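ABC transporter (Thermotoga maritima, PDB 1JI0) binds ATP and probably hydrolyses it to drive branched-chain amino acid transport across the membrane, as the nucleotide-binding component of an ABC transporter. Local coordinates at residues A[28-31]-A[32-35]; A[97-100]-A[101-105]; A[119-122]-A[123-127]; A[177-180]-A[181-184]; A[183-187]-A[188-192]. All coordinates share one frame; numbering follows the deposited sequence.

Interaction 1: residues A[28-31]-A[32-35]; sequences KVPR and GQIV
The amide of Gln33 donates to the carbonyl of Pro30, with Gln33 N 3.1 Å from Pro30 O and an N-H...O angle of 153°. This bond closes a type II beta turn with Arg31 and Gly32 at its corners; the donor stands above the carbonyl plane and does not follow a lone pair. Gly32 has a positive phi of 76°, and a CB at this position would collide with Arg31 O, which accounts for the glycine at the second corner.

The side chain of Gln33 comes back across the proline ring. Its CG lies beside the backbone N (chi1 -70°), and the chain beyond is extended, which sets the amide against the pyrrolidine: Gln33 NE2 is 3.5 Å from Pro30 CB, and Gln33 OE1 is 3.6 Å from Pro30 CG. These are van der Waals contacts. An alanine in place of Gln33 removes the side-chain amide, and Pro30 CB and CG would probably lose the group that covers them.

Further from the turn, one methyl of Val35 serves two partners. Val35 CG2 approaches Pro30 CD at 3.8 Å, roughly at a right angle, and meets Val29 CG1 at 3.9 Å. Arg31 leads away from the turn, and its NE bonds Ser3 O.

The turn connects two different sheets. Strand 25-30 belongs to the antiparallel sheet, where Val29 pairs with Leu7 of strand 5-16, whereas strand 34-38 enters the mixed core sheet, where Val35 packs on Leu193 of strand 192-196 and Ile34 faces Ile182 of helix 172-187.

Interaction 2: residues A[97-100]-A[101-105]; sequences TVYE and NLMMG
Met103, modelled as selenomethionine, lays its CG over one face of the Tyr99 ring. Met103 CG is 3.7 Å from the Tyr99 ring centroid and 20° off the ring normal, which qualifies as a CH-pi contact; it is displaced toward the rim on the hydroxyl side, where Met103 CG and Tyr99 CZ are 3.5 Å apart. The selenium continues past the ring and makes an oblique Met-aromatic contact, with Met103 SE 4.8 Å from the Tyr99 centroid. The torsions explain the overlap. Tyr99 holds CG anti to its backbone N (chi1 180°), which swings the ring along the helix toward the next turn, while the bend of Met103 at chi2 (-56°) takes the selenium off toward the hydroxyl end of the ring.

Val98 and Leu102 are oriented differently: they lie side by side and point the same way. Their methyls meet, but Leu102 CD2 sits too close to Val98 O in the model, so the exact spacing is doubtful.

At the start of the helix, Glu100 turns back to its N-cap residue. Glu100 OE1 accepts from the N-cap amide, Thr97 N, at 3.1 Å on its anti side; the Thr97 hydroxyl bonds Leu133 O. Backbone bonds run beneath these side chains, among them Asn101 N to Thr97 O at 3.0 Å and Met103 N to Tyr99 O at 3.0 Å.

Helix 98-103 thus shows two different sides to its neighbours: Tyr99 and Met103 pack on helix 114-125 through Leu119, with Ile115 also touching Met103, whereas Leu102 and Asn101 rest on Leu148 of helix 142-154.

Interaction 3: residues A[119-122]-A[123-127]; sequences LEWI and FSLFP
Trp121 O receives two donors from the next turn, both from the same face of its carbonyl plane: Ser124 OG at 2.7 Å and Leu125 N at 3.2 Å. The hydroxyl can reach back because OG occupies the crowded position between backbone N and carbonyl carbon (chi1 58°). Further along, Phe126 N bonds Ile122 O at 2.8 Å, and Phe126 is then the first residue to leave helical angles.

Two aromatic faces are engaged. Leu125 CD1 stands over the six-membered ring of Trp121, 3.6 Å from its centroid and 20° off the normal, a CH-pi contact. Over the Phe123 ring lies the carbonyl O of Leu119, 3.2 Å above the plane and offset toward the rim.

Apolar contacts complete the set. Leu119 CG meets Phe123 CZ at 3.6 Å, the two side chains crossing at a slant. Ile122 CG2 comes in at the edge of the Phe126 ring, in its plane, 3.6 Å from Phe126 CD2.

Helix 114-125 lies between several others in what is consistent with the helical subdomain of ABC ATPases: Ile122 and Leu125 pack on Leu154 of helix 142-154, Phe126 on Met147 and Ile150 of that helix, and both Leu125 and Phe126 on Val181 of helix 172-187.

Interaction 4: residues A[177-180]-A[181-184]; sequences EVFE and VIQK
Lys184 lies across the side chain of Glu180, one helical turn earlier, and can be followed outward from its backbone. Its amide bonds the same residue, Lys184 N to Glu180 O at 3.0 Å. CB is also nearest to that carbonyl, and CG closes on it, with Lys184 CG 3.2 Å from Glu180 O. CD moves off from the oxygen, while CE passes over the glutamate chain, Lys184 CE being 3.5 Å from Glu180 CG. The ammonium ends near the carboxylate: Lys184 NZ to Glu180 OE2 is a long, weak salt bridge of 3.9 Å. Water 1 bridges the gap, accepting from Lys184 NZ at 3.0 Å and donating to Glu180 OE2 at 2.9 Å. Every torsion beyond CB is anti (chi2 180°), and this full extension carries NZ to the glutamate.

This is an i to i+4 ion pair on helix 172-187, the helix of the beta-alpha-beta unit that runs from strand 160-164 to strand 192-196. A leucine in place of Lys184 would probably leave Glu180 OE2 without its nearby positive charge and water 1 without the ammonium that donates to it.

On the buried side of the helix, Ile182 points the same way as both Val178 and Phe179. Ile182 CD1 meets Val178 CG1 at 3.9 Å, and the same methyl is 4.0 Å from Phe179 CD1. Phe179 and Ile182 both continue onto Leu194 of strand 192-196.

Interaction 5: residues A[183-187]-A[188-192]; sequences QKINQ and EGTTI
Helix 172-187 closes in a Schellman motif, in which Gly189 adopts a positive phi of 113° and two backbone N-H...O hydrogen bonds run back into the last turn. Gly189 N bonds Asn186 O at 2.8 Å, and Glu188 N bonds Ile185 O at 3.1 Å; in both, the donor stands well above the carbonyl plane. A side chain at Gly189 would be jammed against the preceding carbonyl, which fits the glycine found there.

Among the side chains, Ile185 meets the returning chain with its CG2 methyl. Ile185 CG2 is 3.7 Å from Thr190 CB, the two side chains crossing at a slant, and is 4.1 Å from Ile192 CD1, reached as the chain turns back toward the sheet. Thr190 N becomes buried in this turn and has no hydrogen-bond partner in the model.

On the polar side, Glu188 CB packs 3.4 Å from Ile185 O, and a bend at chi2 (-54°) curls the carboxylate back along the helix end. Water 2 then joins the two segments, donating to Glu188 OE1 at 2.6 Å and to Lys184 O at 2.6 Å.

The turn sits between helices and sheet. Ile185 packs on Ile150 and Leu154 of helix 142-154, and Glu188 on Trp121 of helix 114-125; beyond it, Thr191 OG1 bonds Gly32 N, and Ile192 pairs through its backbone with Gln33 and with Val35 of strand 34-38.

From the N terminus, interaction 1 closes the tight turn between strands 25-30 and 34-38, and so links the antiparallel sheet to the mixed one. Interactions 2 and 3 follow in series on successive helices; they touch where Leu119 CD2 meets Tyr99 CE1 at 4.0 Å. Interaction 3 also reaches interaction 4, Phe126 CE1 lying 3.6 Å from Val181 CG2. Interactions 4 and 5 overlap at Gln183 and Lys184 on helix 172-187, and interaction 5 turns the chain back toward interaction 1, their centres about 10 Å apart. None nests in or crosses another. Together, helices 98-103, 114-125 and 172-187 form a continuous path of contacts to the core sheet.

Interaction 1: residues A[28-31]-A[32-35]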
loop_
_atom_site.group_PDB
_atom_site.type_symbol
_atom_site.label_atom_id
_atom_site.label_comp_id
_atom_site.label_asym_id
_atom_site.label_seq_id
_atom_site.Cartn_x
_atom_site.Cartn_y
_atom_site.Cartn_z
ATOM N N LYS A 28 -10.363 9.205 -1.530
ATOM C CA LYS A 28 -9.936 9.462 -2.899
ATOM C C LYS A 28 -8.423 9.394 -2.911
ATOM O O LYS A 28 -7.770 9.881 -1.989
ATOM C CB LYS A 28 -10.399 10.839 -3.375
ATOM C CG LYS A 28 -11.896 10.933 -3.591
ATOM C CD LYS A 28 -12.267 12.239 -4.273
ATOM C CE LYS A 28 -13.772 12.401 -4.362
ATOM N NZ LYS A 28 -14.126 13.729 -4.941
ATOM N N VAL A 29 -7.864 8.755 -3.929
ATOM C CA VAL A 29 -6.411 8.655 -4.058
ATOM C C VAL A 29 -6.076 9.276 -5.416
ATOM O O VAL A 29 -6.235 8.633 -6.453
ATOM C CB VAL A 29 -5.941 7.179 -4.025
ATOM C CG1 VAL A 29 -4.425 7.120 -4.008
ATOM C CG2 VAL A 29 -6.522 6.471 -2.787
ATOM N N PRO A 30 -5.636 10.551 -5.423
ATOM C CA PRO A 30 -5.291 11.258 -6.666
ATOM C C PRO A 30 -4.055 10.695 -7.354
ATOM O O PRO A 30 -3.125 10.218 -6.695
ATOM C CB PRO A 30 -5.074 12.708 -6.203
ATOM C CG PRO A 30 -5.891 12.798 -4.907
ATOM C CD PRO A 30 -5.575 11.465 -4.268
ATOM N N ARG A 31 -4.054 10.774 -8.683
ATOM C CA ARG A 31 -2.952 10.284 -9.496
ATOM C C ARG A 31 -1.641 10.932 -9.073
ATOM O O ARG A 31 -1.583 12.144 -8.868
ATOM C CB ARG A 31 -3.223 10.584 -10.979
ATOM C CG ARG A 31 -2.075 10.213 -11.939
ATOM C CD ARG A 31 -2.559 10.230 -13.386
ATOM N NE ARG A 31 -3.690 9.315 -13.549
ATOM C CZ ARG A 31 -3.584 7.988 -13.626
ATOM N NH1 ARG A 31 -2.396 7.409 -13.576
ATOM N NH2 ARG A 31 -4.674 7.233 -13.701
ATOM N N GLY A 32 -0.599 10.113 -8.936
ATOM C CA GLY A 32 0.718 10.612 -8.571
ATOM C C GLY A 32 0.934 10.983 -7.117
ATOM O O GLY A 32 2.004 11.470 -6.761
ATOM N N GLN A 33 -0.062 10.759 -6.268
ATOM C CA GLN A 33 0.091 11.104 -4.859
ATOM C C GLN A 33 0.242 9.895 -3.952
ATOM O O GLN A 33 0.019 8.752 -4.361
ATOM C CB GLN A 33 -1.118 11.920 -4.375
ATOM C CG GLN A 33 -1.199 13.332 -4.930
ATOM C CD GLN A 33 -2.353 14.116 -4.332
ATOM O OE1 GLN A 33 -2.825 13.801 -3.243
ATOM N NE2 GLN A 33 -2.805 15.145 -5.036
ATOM N N ILE A 34 0.646 10.157 -2.716
ATOM C CA ILE A 34 0.755 9.114 -1.709
ATOM C C ILE A 34 -0.338 9.483 -0.725
ATOM O O ILE A 34 -0.315 10.570 -0.142
ATOM C CB ILE A 34 2.106 9.143 -0.961
ATOM C CG1 ILE A 34 3.228 8.634 -1.865
ATOM C CG2 ILE A 34 2.003 8.293 0.314
ATOM C CD1 ILE A 34 4.634 8.895 -1.297
ATOM N N VAL A 35 -1.319 8.606 -0.570
ATOM C CA VAL A 35 -2.404 8.846 0.370
ATOM C C VAL A 35 -2.270 7.814 1.473
ATOM O O VAL A 35 -1.994 6.653 1.204
ATOM C CB VAL A 35 -3.787 8.692 -0.302
ATOM C CG1 VAL A 35 -4.885 8.674 0.763
ATOM C CG2 VAL A 35 -4.018 9.844 -1.260
#

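Interaction 2: residues A[97-100]-A[101-105]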
loop_
_atom_site.group_PDB
_atom_site.type_symbol
_atom_site.label_atom_id
_atom_site.label_comp_id
_atom_site.label_asym_id
_atom_site.label_seq_id
_atom_site.Cartn_x
_atom_site.Cartn_y
_atom_site.Cartn_z
ATOM N N THR A 97 14.694 -17.801 -5.139
ATOM C CA THR A 97 15.662 -16.787 -4.737
ATOM C C THR A 97 15.151 -15.373 -5.022
ATOM O O THR A 97 14.123 -15.163 -5.653
ATOM C CB THR A 97 16.962 -17.037 -5.503
ATOM O OG1 THR A 97 17.215 -15.926 -6.366
ATOM C CG2 THR A 97 16.832 -18.304 -6.355
ATOM N N VAL A 98 15.894 -14.383 -4.492
ATOM C CA VAL A 98 15.495 -12.995 -4.694
ATOM C C VAL A 98 15.161 -12.709 -6.160
ATOM O O VAL A 98 14.144 -12.112 -6.487
ATOM C CB VAL A 98 16.647 -12.097 -4.239
ATOM C CG1 VAL A 98 16.571 -10.750 -4.953
ATOM C CG2 VAL A 98 16.571 -11.873 -2.740
ATOM N N TYR A 99 16.009 -13.139 -7.085
ATOM C CA TYR A 99 15.770 -12.878 -8.498
ATOM C C TYR A 99 14.416 -13.405 -8.982
ATOM O O TYR A 99 13.664 -12.700 -9.657
ATOM C CB TYR A 99 16.885 -13.496 -9.343
ATOM C CG TYR A 99 16.701 -13.267 -10.824
ATOM C CD1 TYR A 99 16.923 -12.014 -11.388
ATOM C CD2 TYR A 99 16.275 -14.299 -11.657
ATOM C CE1 TYR A 99 16.725 -11.793 -12.751
ATOM C CE2 TYR A 99 16.073 -14.088 -13.017
ATOM C CZ TYR A 99 16.298 -12.836 -13.558
ATOM O OH TYR A 99 16.081 -12.631 -14.902
ATOM N N GLU A 100 14.107 -14.651 -8.639
ATOM C CA GLU A 100 12.851 -15.256 -9.059
ATOM C C GLU A 100 11.642 -14.533 -8.473
ATOM O O GLU A 100 10.637 -14.345 -9.164
ATOM C CB GLU A 100 12.834 -16.745 -8.683
ATOM C CG GLU A 100 13.767 -17.598 -9.557
ATOM C CD GLU A 100 13.938 -19.026 -9.055
ATOM O OE1 GLU A 100 14.447 -19.217 -7.924
ATOM O OE2 GLU A 100 13.563 -19.961 -9.800
ATOM N N ASN A 101 11.732 -14.129 -7.208
ATOM C CA ASN A 101 10.625 -13.419 -6.580
ATOM C C ASN A 101 10.343 -12.103 -7.308
ATOM O O ASN A 101 9.187 -11.761 -7.541
ATOM C CB ASN A 101 10.908 -13.146 -5.100
ATOM C CG ASN A 101 10.580 -14.332 -4.209
ATOM O OD1 ASN A 101 11.412 -15.213 -3.986
ATOM N ND2 ASN A 101 9.356 -14.361 -3.696
ATOM N N LEU A 102 11.391 -11.364 -7.668
ATOM C CA LEU A 102 11.200 -10.104 -8.380
ATOM C C LEU A 102 10.570 -10.337 -9.743
ATOM O O LEU A 102 9.592 -9.684 -10.117
ATOM C CB LEU A 102 12.530 -9.367 -8.600
ATOM C CG LEU A 102 13.168 -8.508 -7.506
ATOM C CD1 LEU A 102 12.156 -7.515 -6.949
ATOM C CD2 LEU A 102 13.676 -9.389 -6.414
HETATM N N MSE A 103 11.143 -11.277 -10.486
HETATM C CA MSE A 103 10.678 -11.584 -11.827
HETATM C C MSE A 103 9.243 -12.073 -11.934
HETATM O O MSE A 103 8.575 -11.785 -12.921
HETATM C CB MSE A 103 11.618 -12.597 -12.485
HETATM C CG MSE A 103 12.997 -12.033 -12.820
HETATM SE SE MSE A 103 12.913 -10.446 -13.938
HETATM C CE MSE A 103 11.890 -11.183 -15.398
HETATM N N MSE A 104 8.758 -12.802 -10.935
HETATM C CA MSE A 104 7.389 -13.297 -11.008
HETATM C C MSE A 104 6.398 -12.133 -10.980
HETATM O O MSE A 104 5.220 -12.299 -11.295
HETATM C CB MSE A 104 7.100 -14.293 -9.874
HETATM C CG MSE A 104 6.922 -13.694 -8.492
HETATM SE SE MSE A 104 6.513 -15.044 -7.142
HETATM C CE MSE A 104 4.606 -15.164 -7.423
ATOM N N GLY A 105 6.891 -10.948 -10.627
ATOM C CA GLY A 105 6.029 -9.780 -10.582
ATOM C C GLY A 105 5.705 -9.256 -11.968
ATOM O O GLY A 105 4.660 -8.642 -12.185
#

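Interaction 3: residues A[119-122]-A[123-127]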
loop_
_atom_site.group_PDB
_atom_site.type_symbol
_atom_site.label_atom_id
_atom_site.label_comp_id
_atom_site.label_asym_id
_atom_site.label_seq_id
_atom_site.Cartn_x
_atom_site.Cartn_y
_atom_site.Cartn_z
ATOM N N LEU A 119 13.928 -3.463 -13.601
ATOM C CA LEU A 119 14.717 -4.351 -12.760
ATOM C C LEU A 119 15.944 -3.620 -12.223
ATOM O O LEU A 119 16.312 -3.782 -11.059
ATOM C CB LEU A 119 15.146 -5.598 -13.543
ATOM C CG LEU A 119 15.908 -6.658 -12.735
ATOM C CD1 LEU A 119 15.123 -7.028 -11.484
ATOM C CD2 LEU A 119 16.147 -7.887 -13.597
ATOM N N GLU A 120 16.575 -2.811 -13.069
ATOM C CA GLU A 120 17.749 -2.066 -12.637
ATOM C C GLU A 120 17.342 -0.933 -11.700
ATOM O O GLU A 120 18.072 -0.604 -10.766
ATOM C CB GLU A 120 18.523 -1.516 -13.842
ATOM C CG GLU A 120 17.705 -0.675 -14.807
ATOM C CD GLU A 120 18.531 -0.164 -15.983
ATOM O OE1 GLU A 120 17.955 0.495 -16.881
ATOM O OE2 GLU A 120 19.757 -0.418 -16.007
ATOM N N TRP A 121 16.171 -0.348 -11.942
ATOM C CA TRP A 121 15.691 0.730 -11.086
ATOM C C TRP A 121 15.474 0.204 -9.674
ATOM O O TRP A 121 15.770 0.889 -8.700
ATOM C CB TRP A 121 14.383 1.319 -11.624
ATOM C CG TRP A 121 13.762 2.323 -10.687
ATOM C CD1 TRP A 121 14.385 3.380 -10.081
ATOM C CD2 TRP A 121 12.403 2.345 -10.230
ATOM N NE1 TRP A 121 13.499 4.056 -9.272
ATOM C CE2 TRP A 121 12.277 3.442 -9.345
ATOM C CE3 TRP A 121 11.279 1.545 -10.481
ATOM C CZ2 TRP A 121 11.072 3.755 -8.711
ATOM C CZ3 TRP A 121 10.080 1.859 -9.849
ATOM C CH2 TRP A 121 9.988 2.956 -8.974
ATOM N N ILE A 122 14.961 -1.019 -9.570
ATOM C CA ILE A 122 14.713 -1.640 -8.274
ATOM C C ILE A 122 16.026 -1.953 -7.573
ATOM O O ILE A 122 16.086 -2.046 -6.345
ATOM C CB ILE A 122 13.889 -2.937 -8.431
ATOM C CG1 ILE A 122 12.444 -2.578 -8.783
ATOM C CG2 ILE A 122 13.937 -3.758 -7.149
ATOM C CD1 ILE A 122 11.550 -3.768 -8.972
ATOM N N PHE A 123 17.077 -2.117 -8.368
ATOM C CA PHE A 123 18.402 -2.406 -7.840
ATOM C C PHE A 123 18.942 -1.197 -7.084
ATOM O O PHE A 123 19.522 -1.336 -6.002
ATOM C CB PHE A 123 19.341 -2.784 -8.986
ATOM C CG PHE A 123 19.120 -4.175 -9.513
ATOM C CD1 PHE A 123 19.465 -4.501 -10.823
ATOM C CD2 PHE A 123 18.582 -5.169 -8.692
ATOM C CE1 PHE A 123 19.276 -5.794 -11.311
ATOM C CE2 PHE A 123 18.392 -6.464 -9.170
ATOM C CZ PHE A 123 18.740 -6.777 -10.484
ATOM N N SER A 124 18.739 -0.012 -7.653
ATOM C CA SER A 124 19.193 1.215 -7.017
ATOM C C SER A 124 18.329 1.521 -5.795
ATOM O O SER A 124 18.790 2.146 -4.843
ATOM C CB SER A 124 19.142 2.381 -8.007
ATOM O OG SER A 124 17.837 2.559 -8.520
ATOM N N LEU A 125 17.078 1.072 -5.818
ATOM C CA LEU A 125 16.178 1.293 -4.692
ATOM C C LEU A 125 16.492 0.334 -3.549
ATOM O O LEU A 125 16.361 0.687 -2.375
ATOM C CB LEU A 125 14.719 1.091 -5.113
ATOM C CG LEU A 125 14.094 2.079 -6.096
ATOM C CD1 LEU A 125 12.719 1.583 -6.510
ATOM C CD2 LEU A 125 14.001 3.450 -5.450
ATOM N N PHE A 126 16.908 -0.882 -3.893
ATOM C CA PHE A 126 17.209 -1.895 -2.888
ATOM C C PHE A 126 18.581 -2.529 -3.083
ATOM O O PHE A 126 18.685 -3.694 -3.465
ATOM C CB PHE A 126 16.152 -2.998 -2.924
ATOM C CG PHE A 126 14.751 -2.501 -2.749
ATOM C CD1 PHE A 126 14.332 -1.979 -1.531
ATOM C CD2 PHE A 126 13.847 -2.558 -3.803
ATOM C CE1 PHE A 126 13.029 -1.524 -1.367
ATOM C CE2 PHE A 126 12.544 -2.104 -3.647
ATOM C CZ PHE A 126 12.136 -1.587 -2.426
ATOM N N PRO A 127 19.653 -1.771 -2.815
ATOM C CA PRO A 127 21.013 -2.296 -2.972
ATOM C C PRO A 127 21.198 -3.647 -2.277
ATOM O O PRO A 127 21.768 -4.579 -2.849
ATOM C CB PRO A 127 21.869 -1.199 -2.349
ATOM C CG PRO A 127 21.102 0.039 -2.699
ATOM C CD PRO A 127 19.683 -0.365 -2.376
#

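Interaction 4: residues A[177-180]-A[181-184]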
loop_
_atom_site.group_PDB
_atom_site.type_symbol
_atom_site.label_atom_id
_atom_site.label_comp_id
_atom_site.label_asym_id
_atom_site.label_seq_id
_atom_site.Cartn_x
_atom_site.Cartn_y
_atom_site.Cartn_z
ATOM N N GLU A 177 14.131 3.625 6.221
ATOM C CA GLU A 177 14.444 3.297 4.838
ATOM C C GLU A 177 13.186 2.899 4.054
ATOM O O GLU A 177 13.059 3.206 2.874
ATOM C CB GLU A 177 15.519 2.202 4.794
ATOM C CG GLU A 177 16.820 2.660 5.461
ATOM C CD GLU A 177 17.941 1.629 5.398
ATOM O OE1 GLU A 177 17.673 0.435 5.661
ATOM O OE2 GLU A 177 19.095 2.022 5.106
ATOM N N VAL A 178 12.255 2.233 4.721
ATOM C CA VAL A 178 10.993 1.850 4.093
ATOM C C VAL A 178 10.281 3.101 3.575
ATOM O O VAL A 178 9.886 3.171 2.405
ATOM C CB VAL A 178 10.064 1.145 5.109
ATOM C CG1 VAL A 178 8.638 1.083 4.576
ATOM C CG2 VAL A 178 10.583 -0.249 5.395
ATOM N N PHE A 179 10.128 4.098 4.448
ATOM C CA PHE A 179 9.444 5.329 4.069
ATOM C C PHE A 179 10.174 6.141 3.021
ATOM O O PHE A 179 9.552 6.814 2.206
ATOM C CB PHE A 179 9.160 6.178 5.311
ATOM C CG PHE A 179 8.017 5.662 6.133
ATOM C CD1 PHE A 179 6.760 5.482 5.555
ATOM C CD2 PHE A 179 8.195 5.331 7.470
ATOM C CE1 PHE A 179 5.698 4.977 6.299
ATOM C CE2 PHE A 179 7.147 4.826 8.224
ATOM C CZ PHE A 179 5.890 4.647 7.637
ATOM N N GLU A 180 11.498 6.082 3.034
ATOM C CA GLU A 180 12.276 6.807 2.042
ATOM C C GLU A 180 12.085 6.150 0.671
ATOM O O GLU A 180 11.965 6.831 -0.342
ATOM C CB GLU A 180 13.753 6.811 2.457
ATOM C CG GLU A 180 14.732 7.012 1.336
ATOM C CD GLU A 180 16.168 7.100 1.840
ATOM O OE1 GLU A 180 16.553 6.279 2.708
ATOM O OE2 GLU A 180 16.909 7.986 1.361
ATOM N N VAL A 181 12.035 4.823 0.639
ATOM C CA VAL A 181 11.842 4.111 -0.624
ATOM C C VAL A 181 10.434 4.385 -1.169
ATOM O O VAL A 181 10.234 4.536 -2.376
ATOM C CB VAL A 181 12.088 2.581 -0.441
ATOM C CG1 VAL A 181 10.808 1.789 -0.632
ATOM C CG2 VAL A 181 13.150 2.120 -1.436
ATOM N N ILE A 182 9.461 4.467 -0.272
ATOM C CA ILE A 182 8.088 4.759 -0.670
ATOM C C ILE A 182 8.069 6.121 -1.375
ATOM O O ILE A 182 7.366 6.321 -2.368
ATOM C CB ILE A 182 7.159 4.751 0.576
ATOM C CG1 ILE A 182 6.925 3.300 1.011
ATOM C CG2 ILE A 182 5.838 5.458 0.279
ATOM C CD1 ILE A 182 6.210 3.126 2.342
ATOM N N GLN A 183 8.876 7.051 -0.876
ATOM C CA GLN A 183 8.956 8.391 -1.457
ATOM C C GLN A 183 9.611 8.351 -2.844
ATOM O O GLN A 183 9.150 8.999 -3.787
ATOM C CB GLN A 183 9.747 9.302 -0.513
ATOM C CG GLN A 183 9.607 10.766 -0.811
ATOM C CD GLN A 183 10.142 11.619 0.313
ATOM O OE1 GLN A 183 11.345 11.619 0.587
ATOM N NE2 GLN A 183 9.252 12.347 0.981
ATOM N N LYS A 184 10.685 7.577 -2.962
ATOM C CA LYS A 184 11.390 7.425 -4.228
ATOM C C LYS A 184 10.482 6.790 -5.282
ATOM O O LYS A 184 10.533 7.154 -6.455
ATOM C CB LYS A 184 12.624 6.547 -4.042
ATOM C CG LYS A 184 13.637 7.103 -3.058
ATOM C CD LYS A 184 14.832 6.168 -2.932
ATOM C CE LYS A 184 15.881 6.738 -1.990
ATOM N NZ LYS A 184 17.097 5.872 -1.955
HETATM O O HOH W 1 19.057 6.315 0.235
#

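Interaction 5: residues A[183-187]-A[188-192]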
loop_
_atom_site.group_PDB
_atom_site.type_symbol
_atom_site.label_atom_id
_atom_site.label_comp_id
_atom_site.label_asym_id
_atom_site.label_seq_id
_atom_site.Cartn_x
_atom_site.Cartn_y
_atom_site.Cartn_z
ATOM N N GLN A 183 8.876 7.051 -0.876
ATOM C CA GLN A 183 8.956 8.391 -1.457
ATOM C C GLN A 183 9.611 8.351 -2.844
ATOM O O GLN A 183 9.150 8.999 -3.787
ATOM C CB GLN A 183 9.747 9.302 -0.513
ATOM C CG GLN A 183 9.607 10.766 -0.811
ATOM C CD GLN A 183 10.142 11.619 0.313
ATOM O OE1 GLN A 183 11.345 11.619 0.587
ATOM N NE2 GLN A 183 9.252 12.347 0.981
ATOM N N LYS A 184 10.685 7.577 -2.962
ATOM C CA LYS A 184 11.390 7.425 -4.228
ATOM C C LYS A 184 10.482 6.790 -5.282
ATOM O O LYS A 184 10.533 7.154 -6.455
ATOM C CB LYS A 184 12.624 6.547 -4.042
ATOM C CG LYS A 184 13.637 7.103 -3.058
ATOM C CD LYS A 184 14.832 6.168 -2.932
ATOM C CE LYS A 184 15.881 6.738 -1.990
ATOM N NZ LYS A 184 17.097 5.872 -1.955
ATOM N N ILE A 185 9.664 5.832 -4.860
ATOM C CA ILE A 185 8.744 5.161 -5.774
ATOM C C ILE A 185 7.735 6.177 -6.291
ATOM O O ILE A 185 7.474 6.252 -7.490
ATOM C CB ILE A 185 8.000 4.008 -5.060
ATOM C CG1 ILE A 185 8.990 2.895 -4.727
ATOM C CG2 ILE A 185 6.857 3.480 -5.941
ATOM C CD1 ILE A 185 8.422 1.818 -3.849
ATOM N N ASN A 186 7.175 6.969 -5.379
ATOM C CA ASN A 186 6.195 7.980 -5.751
ATOM C C ASN A 186 6.788 9.062 -6.639
ATOM O O ASN A 186 6.102 9.601 -7.501
ATOM C CB ASN A 186 5.600 8.644 -4.513
ATOM C CG ASN A 186 4.574 9.712 -4.869
ATOM O OD1 ASN A 186 3.512 9.411 -5.415
ATOM N ND2 ASN A 186 4.897 10.962 -4.582
ATOM N N GLN A 187 8.053 9.397 -6.411
ATOM C CA GLN A 187 8.720 10.421 -7.215
ATOM C C GLN A 187 8.841 9.989 -8.674
ATOM O O GLN A 187 9.057 10.817 -9.560
ATOM C CB GLN A 187 10.097 10.742 -6.619
ATOM C CG GLN A 187 10.000 11.535 -5.312
ATOM C CD GLN A 187 11.330 11.674 -4.580
ATOM O OE1 GLN A 187 11.432 12.421 -3.602
ATOM N NE2 GLN A 187 12.350 10.951 -5.042
ATOM N N GLU A 188 8.695 8.692 -8.926
ATOM C CA GLU A 188 8.750 8.183 -10.289
ATOM C C GLU A 188 7.361 8.213 -10.919
ATOM O O GLU A 188 7.202 7.888 -12.093
ATOM C CB GLU A 188 9.316 6.763 -10.318
ATOM C CG GLU A 188 10.766 6.722 -9.893
ATOM C CD GLU A 188 11.624 7.678 -10.699
ATOM O OE1 GLU A 188 12.658 8.142 -10.170
ATOM O OE2 GLU A 188 11.269 7.963 -11.865
ATOM N N GLY A 189 6.360 8.604 -10.131
ATOM C CA GLY A 189 5.007 8.713 -10.652
ATOM C C GLY A 189 3.963 7.749 -10.116
ATOM O O GLY A 189 2.767 7.946 -10.320
ATOM N N THR A 190 4.402 6.719 -9.416
ATOM C CA THR A 190 3.491 5.720 -8.882
ATOM C C THR A 190 2.529 6.237 -7.806
ATOM O O THR A 190 2.942 6.858 -6.832
ATOM C CB THR A 190 4.295 4.537 -8.328
ATOM O OG1 THR A 190 5.180 4.059 -9.350
ATOM C CG2 THR A 190 3.383 3.413 -7.906
ATOM N N THR A 191 1.242 5.971 -7.996
ATOM C CA THR A 191 0.212 6.377 -7.049
ATOM C C THR A 191 0.194 5.330 -5.950
ATOM O O THR A 191 0.171 4.130 -6.232
ATOM C CB THR A 191 -1.167 6.428 -7.731
ATOM O OG1 THR A 191 -1.097 7.307 -8.858
ATOM C CG2 THR A 191 -2.226 6.932 -6.762
ATOM N N ILE A 192 0.207 5.780 -4.702
ATOM C CA ILE A 192 0.243 4.878 -3.558
ATOM C C ILE A 192 -0.837 5.098 -2.506
ATOM O O ILE A 192 -1.176 6.241 -2.187
ATOM C CB ILE A 192 1.616 4.997 -2.832
ATOM C CG1 ILE A 192 2.740 4.581 -3.776
ATOM C CG2 ILE A 192 1.626 4.153 -1.552
ATOM C CD1 ILE A 192 4.137 4.852 -3.234
HETATM O O HOH W 2 12.642 8.201 -7.546
#